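Local coordinates for ferripyochelin binding protein (Salmonella enterica subsp. enterica serovar Typhimurium, PDB 3R3R) that binds a zinc ion and, as a member of the gamma-class carbonic anhydrase family, may act on carbon dioxide, although its exact activity is not settled, at residues 34-37 and 38-42; 90-93 and 94-98; 101-104 and 105-109; 119-122 and 123-127. All coordinates share one frame; numbering follows the deposited sequence. Where two conformers were deposited one is given.

How the contacts relate
Contacts 1, 3 and 4 are the same corner of a left-handed beta-helix taken at different heights: each joins a strand of one parallel sheet (34-36, 102-103, 120-121) to a strand of the next (41-42, 107-109, 125-127). Contact 2 is another corner, leading from strand 91-92 of that second sheet into strand 97-99 of the third wall. They follow in series along the chain. Contacts 3 and 4 are consecutive coils, their centres about 5 Å apart, whereas those of contacts 1 and 4 are about 19 Å apart; contacts 2 and 3, about 10 Å apart, touch through neighbouring strands. Repetition of such corners, coil after coil, builds the prism on which the zinc site is set.

Contact 1: residues 34-37 and 38-42; sequences VRLA and DDVGI
Val40 and Leu36 meet on the inner side of a corner where the chain leaves one wall of the fold for the next, and the side chain of Val40 serves to trace the packing. Its CB points back at the preceding strand and lies 3.5 Å from Ala37 O. Beyond it the two methyls part company. CG2 stands beside its own backbone N and closes on the same carbonyl, 3.2 Å from Ala37 O, while CG1, placed opposite that N (chi1 164°), turns to the interior and comes within 4.2 Å of Leu36 CD2. The other methyl of Leu36 takes a different partner: CD1 and Ile42 CG1 reach toward each other tip to tip at 4.0 Å. Leu36 thus spans the last residue of the turn and the inward residue of strand 41-42, one methyl to each. The backbone adds a weak hydrogen bond, Val40 N to Ala37 O at 3.4 Å, which closes a type II beta turn running from Ala37 to Val40. Asp38 and Asp39 form the middle of this turn, their CB atoms pointing away from the preceding strand; Asp38 is bound by the backbone N of Gln20, Asp39 by Lys175 and Arg21. Ile57, on the neighbouring strand 54-57, packs against both Leu36 and Val40. An inward aliphatic residue before a tight turn, with another at the turn's end, is the signature corner of the left-handed parallel beta-helix built from hexapeptide repeats.

Contact 2: residues 90-93 and 94-98; sequences VTVG and HKVML
Gly93 and Val96 are the first and last residues of a type II beta turn, which swings the chain from strand 91-92 into strand 97-99 and is closed by a weak, bent hydrogen bond from Val96 N to Gly93 O (3.4 Å, 129°). Val96 N has a second acceptor in the hydroxyl of Ser67, on the loop next door, so the turn does not rely on its own poor bond alone. Within the turn, Val96 sets its branches astride two surfaces. CG2 lies against the backbone, 3.1 Å from Gly93 O, and CG1 packs on Val92 CG1 at 3.7 Å. That same Val92 methyl is equally close to Val96 CB, so it beds against the branch point of its partner and not merely against one tip. A chi1 of 175° sets Val92 CG1 opposite the backbone N and leaves CG2 beside it, where CG2 meets Leu98 CD1 end to end at 3.9 Å. Leu98 CD1 is also 4.0 Å from Val92 CG1, which makes its methyl straddle the valine fork. Leu84 and Ile86 of strand 84-86 close in on Leu98 from the wall that also holds strand 102-103. On the outside of the turn, the CB of His94 points away from the preceding segment, and ND1 is hydrogen-bonded to Asp65 OD2. Leu98 is followed directly by the zinc ligand His99, and its side chain lies about 10 Å from the zinc ion; these aliphatic contacts therefore form the interior behind the metal-bearing strand at a corner of the left-handed beta-helix.

Contact 3: residues 101-104 and 105-109; sequences CTIG and NRVLV
Apolar contact between Ile103 and Val107 carries the join from strand 102-103 to strand 107-109. The branch methyl Ile103 CG2 does the touching: it lies 3.7 Å from Val107 CB and 3.8 Å from each of Val107 CG1 and CG2, seated over the fork of the valine at a slant. It is placed there because CG2 is turned opposite the backbone N, while CG1 lies beside that N (chi1 -59°) and leads the longer arm deeper into the interior. At its end, Ile103 CD1 reaches Val109 CG2 at 4.2 Å, a looser contact. Ile121, from the adjoining strand, rests on both Ile103 and Val107. Such aliphatic residues, directed into a triangular core where the chain changes walls, are the mark of the hexapeptide-repeat left-handed beta-helix. Polar groups work differently here, because the two segments exchange no hydrogen bonds with each other. Gly104 O remains 4.0 Å from Val107 CG2, and Asn105, whose CB lies 3.6 Å from Gly104 C, hands its polar end to another coil: OD1 accepts from the backbone N of Glu88. Its own N donates to Asp123 OD1 in the following coil. Charge is handled in the same fashion one residue on, where Arg106 takes a backbone conformation with positive phi (57°) and its NE forms a salt bridge with Asp124 OD1, tying successive corners together along the outside of the helix.

Contact 4: residues 119-122 and 123-127; sequences AIIE and DDVMI
Ile121 and Ile127 adopt the same conformation, CG1 beside the backbone N and opposite the carbonyl carbon (chi1 -56° and -61°), and with both chains extended to their ends the CD1 methyls are driven straight at each other. The resulting gap, 3.4 Å between Ile121 CD1 and Ile127 CD1, is shorter than a usual van der Waals separation and marks a tightly pressed point in the core. The shorter branch of Ile121 serves the other inward residue, CG2 lying 3.7 Å from Val125 CG1 with the two side chains crossing at about a right angle. Val125 CG2 stands over the backbone instead, 3.3 Å from Glu122 O. Past its CB the side chain of Glu122 leads away from the turn and is gripped twice from the next coil: OE2 pairs with Arg138 in a salt bridge and OE1 accepts from the backbone N of Ser141. Leu139 of that coil packs on Ile127. The chemistry is thus sharply divided, with carboxylate ends bound outside and hydrocarbon within. One cost remains: the carbonyl Glu122 O is buried among methyls and has no hydrogen-bonding partner, so the corner probably owes its stability to aliphatic packing and to its neighbours more than to a bond of its own.

Contact 1: residues 34-37 and 38-42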
ATOM      1  N   VAL A  34      -5.068 -10.490  -4.289  1.00 13.23           N
ATOM      2  CA  VAL A  34      -4.184  -9.332  -4.279  1.00 13.09           C
ATOM      3  C   VAL A  34      -3.816  -9.069  -5.723  1.00 13.67           C
ATOM      4  O   VAL A  34      -3.249  -9.929  -6.401  1.00 15.13           O
ATOM      5  CB  VAL A  34      -2.922  -9.587  -3.447  1.00 13.09           C
ATOM      6  CG1 VAL A  34      -1.979  -8.392  -3.514  1.00 13.64           C
ATOM      7  CG2 VAL A  34      -3.314  -9.892  -1.990  1.00 13.72           C
ATOM      8  N   ARG A  35      -4.156  -7.877  -6.191  1.00 14.01           N
ATOM      9  CA  ARG A  35      -4.011  -7.501  -7.594  1.00 15.36           C
ATOM     10  C   ARG A  35      -2.897  -6.462  -7.673  1.00 14.47           C
ATOM     11  O   ARG A  35      -3.055  -5.351  -7.182  1.00 16.02           O
ATOM     12  CB  ARG A  35      -5.350  -6.930  -8.088  1.00 16.32           C
ATOM     13  CG  ARG A  35      -6.547  -7.828  -7.738  1.00 18.93           C
ATOM     14  CD  ARG A  35      -7.885  -7.131  -7.878  1.00 20.26           C
ATOM     15  NE  ARG A  35      -8.971  -7.924  -7.298  1.00 19.94           N
ATOM     16  CZ  ARG A  35     -10.238  -7.524  -7.252  1.00 20.23           C
ATOM     17  NH1 ARG A  35     -10.577  -6.339  -7.761  1.00 21.47           N
ATOM     18  NH2 ARG A  35     -11.170  -8.302  -6.710  1.00 19.90           N
ATOM     19  N   LEU A  36      -1.758  -6.835  -8.250  1.00 14.48           N
ATOM     20  CA  LEU A  36      -0.589  -5.963  -8.291  1.00 14.53           C
ATOM     21  C   LEU A  36      -0.374  -5.534  -9.730  1.00 15.82           C
ATOM     22  O   LEU A  36      -0.099  -6.360 -10.606  1.00 16.14           O
ATOM     23  CB  LEU A  36       0.651  -6.691  -7.779  1.00 15.53           C
ATOM     24  CG  LEU A  36       0.522  -7.247  -6.364  1.00 15.51           C
ATOM     25  CD1 LEU A  36       1.832  -7.873  -5.956  1.00 16.34           C
ATOM     26  CD2 LEU A  36       0.104  -6.158  -5.354  1.00 14.31           C
ATOM     27  N   ALA A  37      -0.525  -4.243  -9.970  1.00 15.20           N
ATOM     28  CA  ALA A  37      -0.342  -3.676 -11.294  1.00 15.40           C
ATOM     29  C   ALA A  37       1.138  -3.591 -11.687  1.00 15.79           C
ATOM     30  O   ALA A  37       2.026  -3.902 -10.893  1.00 15.54           O
ATOM     31  CB  ALA A  37      -1.011  -2.326 -11.366  1.00 15.92           C
ATOM     32  N   ASP A  38       1.388  -3.215 -12.935  1.00 16.62           N
ATOM     33  CA  ASP A  38       2.746  -3.099 -13.453  1.00 17.51           C
ATOM     34  C   ASP A  38       3.649  -2.266 -12.548  1.00 14.57           C
ATOM     35  O   ASP A  38       3.232  -1.240 -12.012  1.00 14.94           O
ATOM     36  CB  ASP A  38       2.743  -2.405 -14.814  1.00 19.19           C
ATOM     37  CG  ASP A  38       2.060  -3.204 -15.909  1.00 21.12           C
ATOM     38  OD1 ASP A  38       1.770  -4.410 -15.740  1.00 21.76           O
ATOM     39  OD2 ASP A  38       1.843  -2.598 -16.976  1.00 22.23           O
ATOM     40  N   ASP A  39       4.900  -2.697 -12.423  1.00 15.52           N
ATOM     41  CA  ASP A  39       5.944  -1.917 -11.762  1.00 15.30           C
ATOM     42  C   ASP A  39       5.747  -1.743 -10.259  1.00 14.17           C
ATOM     43  O   ASP A  39       6.404  -0.907  -9.650  1.00 15.28           O
ATOM     44  CB  ASP A  39       6.124  -0.554 -12.442  1.00 16.49           C
ATOM     45  CG  ASP A  39       6.723  -0.671 -13.831  1.00 18.78           C
ATOM     46  OD1 ASP A  39       7.804  -1.285 -13.980  1.00 18.21           O
ATOM     47  OD2 ASP A  39       6.100  -0.160 -14.776  1.00 19.90           O
ATOM     48  N   VAL A  40       4.854  -2.530  -9.663  1.00 13.76           N
ATOM     49  CA  VAL A  40       4.725  -2.560  -8.207  1.00 13.39           C
ATOM     50  C   VAL A  40       5.947  -3.244  -7.596  1.00 13.51           C
ATOM     51  O   VAL A  40       6.462  -4.227  -8.146  1.00 13.92           O
ATOM     52  CB  VAL A  40       3.417  -3.280  -7.792  1.00 13.29           C
ATOM     53  CG1 VAL A  40       3.420  -3.682  -6.321  1.00 12.78           C
ATOM     54  CG2 VAL A  40       2.221  -2.389  -8.060  1.00 14.42           C
ATOM     55  N   GLY A  41       6.429  -2.707  -6.478  1.00 11.81           N
ATOM     56  CA  GLY A  41       7.494  -3.348  -5.731  1.00 11.78           C
ATOM     57  C   GLY A  41       7.049  -3.661  -4.326  1.00 10.47           C
ATOM     58  O   GLY A  41       6.651  -2.752  -3.595  1.00 11.38           O
ATOM     59  N   ILE A  42       7.130  -4.940  -3.958  1.00 10.80           N
ATOM     60  CA  ILE A  42       6.820  -5.402  -2.603  1.00 11.02           C
ATOM     61  C   ILE A  42       8.154  -5.798  -1.969  1.00 10.83           C
ATOM     62  O   ILE A  42       8.822  -6.741  -2.408  1.00 11.77           O
ATOM     63  CB  ILE A  42       5.861  -6.610  -2.613  1.00 11.78           C
ATOM     64  CG1 ILE A  42       4.634  -6.360  -3.502  1.00 13.14           C
ATOM     65  CG2 ILE A  42       5.511  -7.029  -1.176  1.00 12.83           C
ATOM     66  CD1 ILE A  42       3.847  -5.136  -3.153  1.00 12.63           C
TER

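Contact 2: residues 90-93 and 94-98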
ATOM      1  N   VAL A  90       2.217   5.458  -5.615  1.00 10.92           N
ATOM      2  CA  VAL A  90       2.095   5.603  -4.167  1.00 11.12           C
ATOM      3  C   VAL A  90       3.348   5.062  -3.494  1.00  9.32           C
ATOM      4  O   VAL A  90       3.878   4.025  -3.908  1.00 10.86           O
ATOM      5  CB  VAL A  90       0.826   4.878  -3.634  1.00 11.04           C
ATOM      6  CG1 VAL A  90       0.801   4.830  -2.113  1.00 11.38           C
ATOM      7  CG2 VAL A  90      -0.426   5.574  -4.160  1.00 12.25           C
ATOM      8  N   THR A  91       3.801   5.761  -2.455  1.00  9.85           N
ATOM      9  CA  THR A  91       4.890   5.305  -1.611  1.00 10.44           C
ATOM     10  C   THR A  91       4.340   4.935  -0.247  1.00  9.41           C
ATOM     11  O   THR A  91       3.950   5.810   0.529  1.00 11.15           O
ATOM     12  CB  THR A  91       5.958   6.420  -1.500  1.00 11.22           C
ATOM     13  OG1 THR A  91       6.486   6.694  -2.808  1.00 11.65           O
ATOM     14  CG2 THR A  91       7.112   6.010  -0.586  1.00 11.83           C
ATOM     15  N   VAL A  92       4.237   3.635   0.010  1.00  9.45           N
ATOM     16  CA  VAL A  92       3.861   3.147   1.333  1.00  9.14           C
ATOM     17  C   VAL A  92       5.148   2.876   2.111  1.00  8.99           C
ATOM     18  O   VAL A  92       5.892   1.953   1.793  1.00  9.40           O
ATOM     19  CB  VAL A  92       2.944   1.902   1.246  1.00  9.17           C
ATOM     20  CG1 VAL A  92       2.662   1.328   2.640  1.00 10.30           C
ATOM     21  CG2 VAL A  92       1.646   2.262   0.502  1.00 10.74           C
ATOM     22  N   GLY A  93       5.400   3.707   3.118  1.00  8.56           N
ATOM     23  CA  GLY A  93       6.651   3.671   3.843  1.00  9.20           C
ATOM     24  C   GLY A  93       6.887   2.403   4.632  1.00  7.89           C
ATOM     25  O   GLY A  93       5.992   1.568   4.823  1.00  8.69           O
ATOM     26  N   HIS A  94       8.098   2.286   5.160  1.00  7.30           N
ATOM     27  CA  HIS A  94       8.459   1.093   5.912  1.00  7.73           C
ATOM     28  C   HIS A  94       7.512   0.910   7.088  1.00  7.08           C
ATOM     29  O   HIS A  94       7.118   1.886   7.739  1.00  7.42           O
ATOM     30  CB  HIS A  94       9.876   1.229   6.498  1.00  8.52           C
ATOM     31  CG  HIS A  94      10.926   1.704   5.530  1.00  8.30           C
ATOM     32  ND1 HIS A  94      11.523   0.868   4.610  1.00  9.40           N
ATOM     33  CD2 HIS A  94      11.535   2.913   5.389  1.00  8.88           C
ATOM     34  CE1 HIS A  94      12.425   1.552   3.920  1.00 10.30           C
ATOM     35  NE2 HIS A  94      12.453   2.793   4.379  1.00 10.26           N
ATOM     36  N   LYS A  95       7.197  -0.337   7.414  1.00  7.80           N
ATOM     37  CA  LYS A  95       6.486  -0.646   8.652  1.00  8.54           C
ATOM     38  C   LYS A  95       5.141   0.058   8.743  1.00  7.97           C
ATOM     39  O   LYS A  95       4.687   0.382   9.841  1.00 10.56           O
ATOM     40  CB  LYS A  95       7.340  -0.340   9.888  1.00  9.31           C
ATOM     41  CG  LYS A  95       8.487  -1.336  10.060  1.00 11.15           C
ATOM     42  CD  LYS A  95       9.363  -1.006  11.281  1.00 15.03           C
ATOM     43  CE  LYS A  95       8.686  -1.266  12.581  1.00 20.14           C
ATOM     44  NZ  LYS A  95       8.417  -2.725  12.693  1.00 20.47           N
ATOM     45  N   VAL A  96       4.472   0.261   7.614  1.00  7.30           N
ATOM     46  CA  VAL A  96       3.143   0.857   7.621  1.00  7.94           C
ATOM     47  C   VAL A  96       2.067  -0.217   7.768  1.00  7.10           C
ATOM     48  O   VAL A  96       2.209  -1.335   7.250  1.00  8.27           O
ATOM     49  CB  VAL A  96       2.947   1.720   6.352  1.00  7.79           C
ATOM     50  CG1 VAL A  96       1.478   2.032   6.112  1.00  9.23           C
ATOM     51  CG2 VAL A  96       3.755   2.998   6.499  1.00  8.73           C
ATOM     52  N   MET A  97       1.015   0.122   8.506  1.00  7.19           N
ATOM     53  CA  MET A  97      -0.164  -0.718   8.664  1.00  6.64           C
ATOM     54  C   MET A  97      -1.306  -0.106   7.868  1.00  7.04           C
ATOM     55  O   MET A  97      -1.754   1.005   8.203  1.00  8.11           O
ATOM     56  CB  MET A  97      -0.541  -0.703  10.150  1.00  8.36           C
ATOM     57  CG  MET A  97      -1.772  -1.519  10.509  1.00  8.60           C
ATOM     58  SD  MET A  97      -1.503  -3.288  10.365  1.00 10.11           S
ATOM     59  CE  MET A  97      -2.730  -3.732   9.135  1.00 11.38           C
ATOM     60  N   LEU A  98      -1.771  -0.798   6.828  1.00  7.80           N
ATOM     61  CA  LEU A  98      -2.929  -0.329   6.044  1.00  8.38           C
ATOM     62  C   LEU A  98      -4.043  -1.321   6.220  1.00  7.58           C
ATOM     63  O   LEU A  98      -3.829  -2.523   6.015  1.00  8.83           O
ATOM     64  CB  LEU A  98      -2.597  -0.242   4.550  1.00  8.97           C
ATOM     65  CG  LEU A  98      -1.482   0.736   4.152  1.00  8.74           C
ATOM     66  CD1 LEU A  98      -1.305   0.720   2.624  1.00 10.35           C
ATOM     67  CD2 LEU A  98      -1.727   2.135   4.674  1.00  9.40           C
TER

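Contact 3: residues 101-104 and 105-109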
ATOM      1  N   CYS A 101      -8.608   0.584   3.692  1.00 10.37           N
ATOM      2  CA  CYS A 101      -8.702   1.995   3.344  1.00 10.14           C
ATOM      3  C   CYS A 101      -8.582   2.195   1.832  1.00 10.28           C
ATOM      4  O   CYS A 101      -8.334   1.233   1.084  1.00 11.42           O
ATOM      5  CB  CYS A 101      -7.631   2.788   4.096  1.00 10.85           C
ATOM      6  SG  CYS A 101      -5.935   2.176   3.835  1.00 11.11           S
ATOM      7  N   THR A 102      -8.778   3.438   1.398  1.00 10.46           N
ATOM      8  CA  THR A 102      -8.621   3.807  -0.002  1.00 11.70           C
ATOM      9  C   THR A 102      -7.573   4.898  -0.086  1.00 10.86           C
ATOM     10  O   THR A 102      -7.669   5.914   0.615  1.00 12.49           O
ATOM     11  CB  THR A 102      -9.945   4.335  -0.571  1.00 14.21           C
ATOM     12  OG1 THR A 102     -10.917   3.301  -0.465  1.00 14.67           O
ATOM     13  CG2 THR A 102      -9.817   4.747  -2.048  1.00 16.97           C
ATOM     14  N   ILE A 103      -6.563   4.672  -0.920  1.00 11.27           N
ATOM     15  CA  ILE A 103      -5.496   5.631  -1.111  1.00 11.67           C
ATOM     16  C   ILE A 103      -5.446   5.983  -2.585  1.00 12.88           C
ATOM     17  O   ILE A 103      -5.453   5.097  -3.427  1.00 13.61           O
ATOM     18  CB  ILE A 103      -4.154   5.045  -0.670  1.00 11.63           C
ATOM     19  CG1 ILE A 103      -4.231   4.663   0.806  1.00 14.34           C
ATOM     20  CG2 ILE A 103      -3.022   6.033  -0.968  1.00 12.23           C
ATOM     21  CD1 ILE A 103      -2.965   4.043   1.343  1.00 14.27           C
ATOM     22  N   GLY A 104      -5.424   7.276  -2.891  1.00 13.04           N
ATOM     23  CA  GLY A 104      -5.393   7.740  -4.266  1.00 13.84           C
ATOM     24  C   GLY A 104      -4.012   7.620  -4.866  1.00 13.84           C
ATOM     25  O   GLY A 104      -3.201   6.809  -4.444  1.00 16.67           O
ATOM     26  N   ASN A 105      -3.757   8.430  -5.883  1.00 13.45           N
ATOM     27  CA  ASN A 105      -2.487   8.412  -6.594  1.00 13.05           C
ATOM     28  C   ASN A 105      -1.496   9.408  -6.010  1.00 12.26           C
ATOM     29  O   ASN A 105      -1.899  10.453  -5.502  1.00 12.57           O
ATOM     30  CB  ASN A 105      -2.712   8.796  -8.063  1.00 14.30           C
ATOM     31  CG  ASN A 105      -3.752   7.935  -8.747  1.00 16.58           C
ATOM     32  OD1 ASN A 105      -3.758   6.712  -8.617  1.00 16.26           O
ATOM     33  ND2 ASN A 105      -4.637   8.575  -9.492  1.00 19.95           N
ATOM     34  N   ARG A 106      -0.203   9.097  -6.077  1.00 12.25           N
ATOM     35  CA  ARG A 106       0.836  10.051  -5.633  1.00 11.85           C
ATOM     36  C   ARG A 106       0.601  10.447  -4.166  1.00 11.28           C
ATOM     37  O   ARG A 106       0.438  11.617  -3.814  1.00 12.91           O
ATOM     38  CB  ARG A 106       0.910  11.289  -6.546  1.00 13.03           C
ATOM     39  CG  ARG A 106       1.171  10.932  -8.015  1.00 14.12           C
ATOM     40  CD  ARG A 106       1.132  12.180  -8.900  1.00 15.32           C
ATOM     41  NE  ARG A 106      -0.114  12.911  -8.707  1.00 15.27           N
ATOM     42  CZ  ARG A 106      -1.273  12.590  -9.273  1.00 15.57           C
ATOM     43  NH1 ARG A 106      -1.351  11.571 -10.125  1.00 17.35           N
ATOM     44  NH2 ARG A 106      -2.354  13.300  -8.991  1.00 17.18           N
ATOM     45  N   VAL A 107       0.566   9.432  -3.314  1.00 11.80           N
ATOM     46  CA  VAL A 107       0.460   9.629  -1.873  1.00 10.91           C
ATOM     47  C   VAL A 107       1.693   9.016  -1.244  1.00 10.23           C
ATOM     48  O   VAL A 107       2.131   7.931  -1.654  1.00 10.91           O
ATOM     49  CB  VAL A 107      -0.807   8.935  -1.319  1.00 11.47           C
ATOM     50  CG1 VAL A 107      -0.830   8.924   0.217  1.00 11.63           C
ATOM     51  CG2 VAL A 107      -2.048   9.613  -1.888  1.00 11.71           C
ATOM     52  N   LEU A 108       2.269   9.718  -0.278  1.00 10.43           N
ATOM     53  CA  LEU A 108       3.367   9.167   0.516  0.50 11.26           C
ATOM     54  C   LEU A 108       2.821   8.943   1.928  1.00 10.01           C
ATOM     55  O   LEU A 108       2.451   9.861   2.620  1.00 11.35           O
ATOM     56  CB  LEU A 108       4.547  10.141   0.518  0.50 14.63           C
ATOM     57  CG  LEU A 108       5.711   9.832   1.466  0.50 18.65           C
ATOM     58  CD1 LEU A 108       6.267   8.530   1.137  0.50 19.54           C
ATOM     59  CD2 LEU A 108       6.769  10.907   1.367  0.50 19.98           C
ATOM     60  N   VAL A 109       2.866   7.680   2.351  1.00  9.36           N
ATOM     61  CA  VAL A 109       2.452   7.308   3.699  1.00  9.84           C
ATOM     62  C   VAL A 109       3.718   7.113   4.537  1.00  9.59           C
ATOM     63  O   VAL A 109       4.474   6.157   4.319  1.00 11.08           O
ATOM     64  CB  VAL A 109       1.606   6.028   3.730  1.00 10.60           C
ATOM     65  CG1 VAL A 109       1.087   5.767   5.159  1.00 11.72           C
ATOM     66  CG2 VAL A 109       0.413   6.122   2.752  1.00 11.95           C
TER

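Contact 4: residues 119-122 and 123-127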
ATOM      1  N   ALA A 119     -11.019   4.861   5.716  1.00 12.03           N
ATOM      2  CA  ALA A 119     -10.329   6.124   5.471  1.00 12.08           C
ATOM      3  C   ALA A 119     -10.158   6.307   3.961  1.00 11.40           C
ATOM      4  O   ALA A 119     -10.021   5.326   3.217  1.00 11.65           O
ATOM      5  CB  ALA A 119      -8.970   6.163   6.177  1.00 12.19           C
ATOM      6  N   ILE A 120     -10.186   7.561   3.519  1.00 11.60           N
ATOM      7  CA  ILE A 120     -10.019   7.895   2.114  1.00 12.92           C
ATOM      8  C   ILE A 120      -8.954   8.963   2.020  1.00 12.11           C
ATOM      9  O   ILE A 120      -9.137  10.066   2.520  1.00 13.65           O
ATOM     10  CB  ILE A 120     -11.329   8.416   1.503  1.00 15.64           C
ATOM     11  CG1 ILE A 120     -12.414   7.335   1.574  1.00 17.53           C
ATOM     12  CG2 ILE A 120     -11.091   8.843   0.072  1.00 18.34           C
ATOM     13  CD1 ILE A 120     -13.793   7.830   1.238  1.00 20.83           C
ATOM     14  N   ILE A 121      -7.819   8.619   1.420  1.00 12.15           N
ATOM     15  CA  ILE A 121      -6.735   9.574   1.247  1.00 11.88           C
ATOM     16  C   ILE A 121      -6.766  10.005  -0.210  1.00 12.22           C
ATOM     17  O   ILE A 121      -6.619   9.178  -1.109  1.00 13.72           O
ATOM     18  CB  ILE A 121      -5.368   8.964   1.601  1.00 11.99           C
ATOM     19  CG1 ILE A 121      -5.383   8.399   3.028  1.00 14.85           C
ATOM     20  CG2 ILE A 121      -4.293  10.045   1.455  1.00 12.93           C
ATOM     21  CD1 ILE A 121      -4.085   7.730   3.443  1.00 18.46           C
ATOM     22  N   GLU A 122      -7.013  11.283  -0.449  1.00 12.84           N
ATOM     23  CA  GLU A 122      -7.076  11.784  -1.814  1.00 13.16           C
ATOM     24  C   GLU A 122      -5.678  11.853  -2.461  1.00 12.88           C
ATOM     25  O   GLU A 122      -4.655  11.583  -1.810  1.00 13.88           O
ATOM     26  CB  GLU A 122      -7.780  13.138  -1.813  1.00 14.05           C
ATOM     27  CG  GLU A 122      -9.239  13.036  -1.334  1.00 14.74           C
ATOM     28  CD  GLU A 122      -9.971  14.378  -1.321  1.00 17.59           C
ATOM     29  OE1 GLU A 122      -9.377  15.389  -1.748  1.00 17.91           O
ATOM     30  OE2 GLU A 122     -11.140  14.425  -0.874  1.00 20.53           O
ATOM     31  N   ASP A 123      -5.629  12.181  -3.751  1.00 13.33           N
ATOM     32  CA  ASP A 123      -4.360  12.232  -4.475  1.00 13.52           C
ATOM     33  C   ASP A 123      -3.453  13.318  -3.899  1.00 13.72           C
ATOM     34  O   ASP A 123      -3.935  14.297  -3.331  1.00 13.77           O
ATOM     35  CB  ASP A 123      -4.598  12.577  -5.957  1.00 14.86           C
ATOM     36  CG  ASP A 123      -5.512  11.596  -6.682  1.00 17.04           C
ATOM     37  OD1 ASP A 123      -5.680  10.434  -6.286  1.00 16.87           O
ATOM     38  OD2 ASP A 123      -6.037  11.997  -7.729  1.00 23.87           O
ATOM     39  N   ASP A 124      -2.141  13.177  -4.097  1.00 13.05           N
ATOM     40  CA  ASP A 124      -1.181  14.252  -3.788  1.00 12.83           C
ATOM     41  C   ASP A 124      -1.231  14.628  -2.303  1.00 11.88           C
ATOM     42  O   ASP A 124      -1.427  15.794  -1.941  1.00 13.50           O
ATOM     43  CB  ASP A 124      -1.422  15.479  -4.668  1.00 14.73           C
ATOM     44  CG  ASP A 124      -1.229  15.176  -6.141  1.00 15.23           C
ATOM     45  OD1 ASP A 124      -0.158  14.654  -6.496  1.00 15.05           O
ATOM     46  OD2 ASP A 124      -2.154  15.428  -6.940  1.00 17.96           O
ATOM     47  N   VAL A 125      -1.039  13.631  -1.442  1.00 12.26           N
ATOM     48  CA  VAL A 125      -1.078  13.834  -0.001  1.00 12.08           C
ATOM     49  C   VAL A 125       0.181  13.248   0.608  1.00 10.77           C
ATOM     50  O   VAL A 125       0.686  12.207   0.144  1.00 11.12           O
ATOM     51  CB  VAL A 125      -2.319  13.146   0.621  1.00 12.24           C
ATOM     52  CG1 VAL A 125      -2.231  13.061   2.154  1.00 11.79           C
ATOM     53  CG2 VAL A 125      -3.580  13.895   0.212  1.00 13.12           C
ATOM     54  N   MET A 126       0.708  13.926   1.632  1.00 11.17           N
ATOM     55  CA  MET A 126       1.793  13.351   2.419  0.50 11.04           C
ATOM     56  C   MET A 126       1.348  13.168   3.846  1.00 10.60           C
ATOM     57  O   MET A 126       0.732  14.064   4.438  1.00 11.29           O
ATOM     58  CB  MET A 126       3.012  14.265   2.413  0.50 11.36           C
ATOM     59  CG  MET A 126       4.237  13.723   3.126  0.50 16.58           C
ATOM     60  SD  MET A 126       5.589  14.915   2.928  0.50 22.29           S
ATOM     61  CE  MET A 126       5.270  15.494   1.266  0.50 15.42           C
ATOM     62  N   ILE A 127       1.666  12.006   4.400  1.00 10.93           N
ATOM     63  CA  ILE A 127       1.386  11.697   5.806  1.00 10.62           C
ATOM     64  C   ILE A 127       2.728  11.524   6.510  1.00 10.57           C
ATOM     65  O   ILE A 127       3.553  10.772   6.056  1.00 11.03           O
ATOM     66  CB  ILE A 127       0.548  10.412   5.906  1.00 11.93           C
ATOM     67  CG1 ILE A 127      -0.800  10.621   5.181  1.00 15.57           C
ATOM     68  CG2 ILE A 127       0.357   9.973   7.372  1.00 12.45           C
ATOM     69  CD1 ILE A 127      -1.532   9.380   4.883  1.00 19.67           C
TER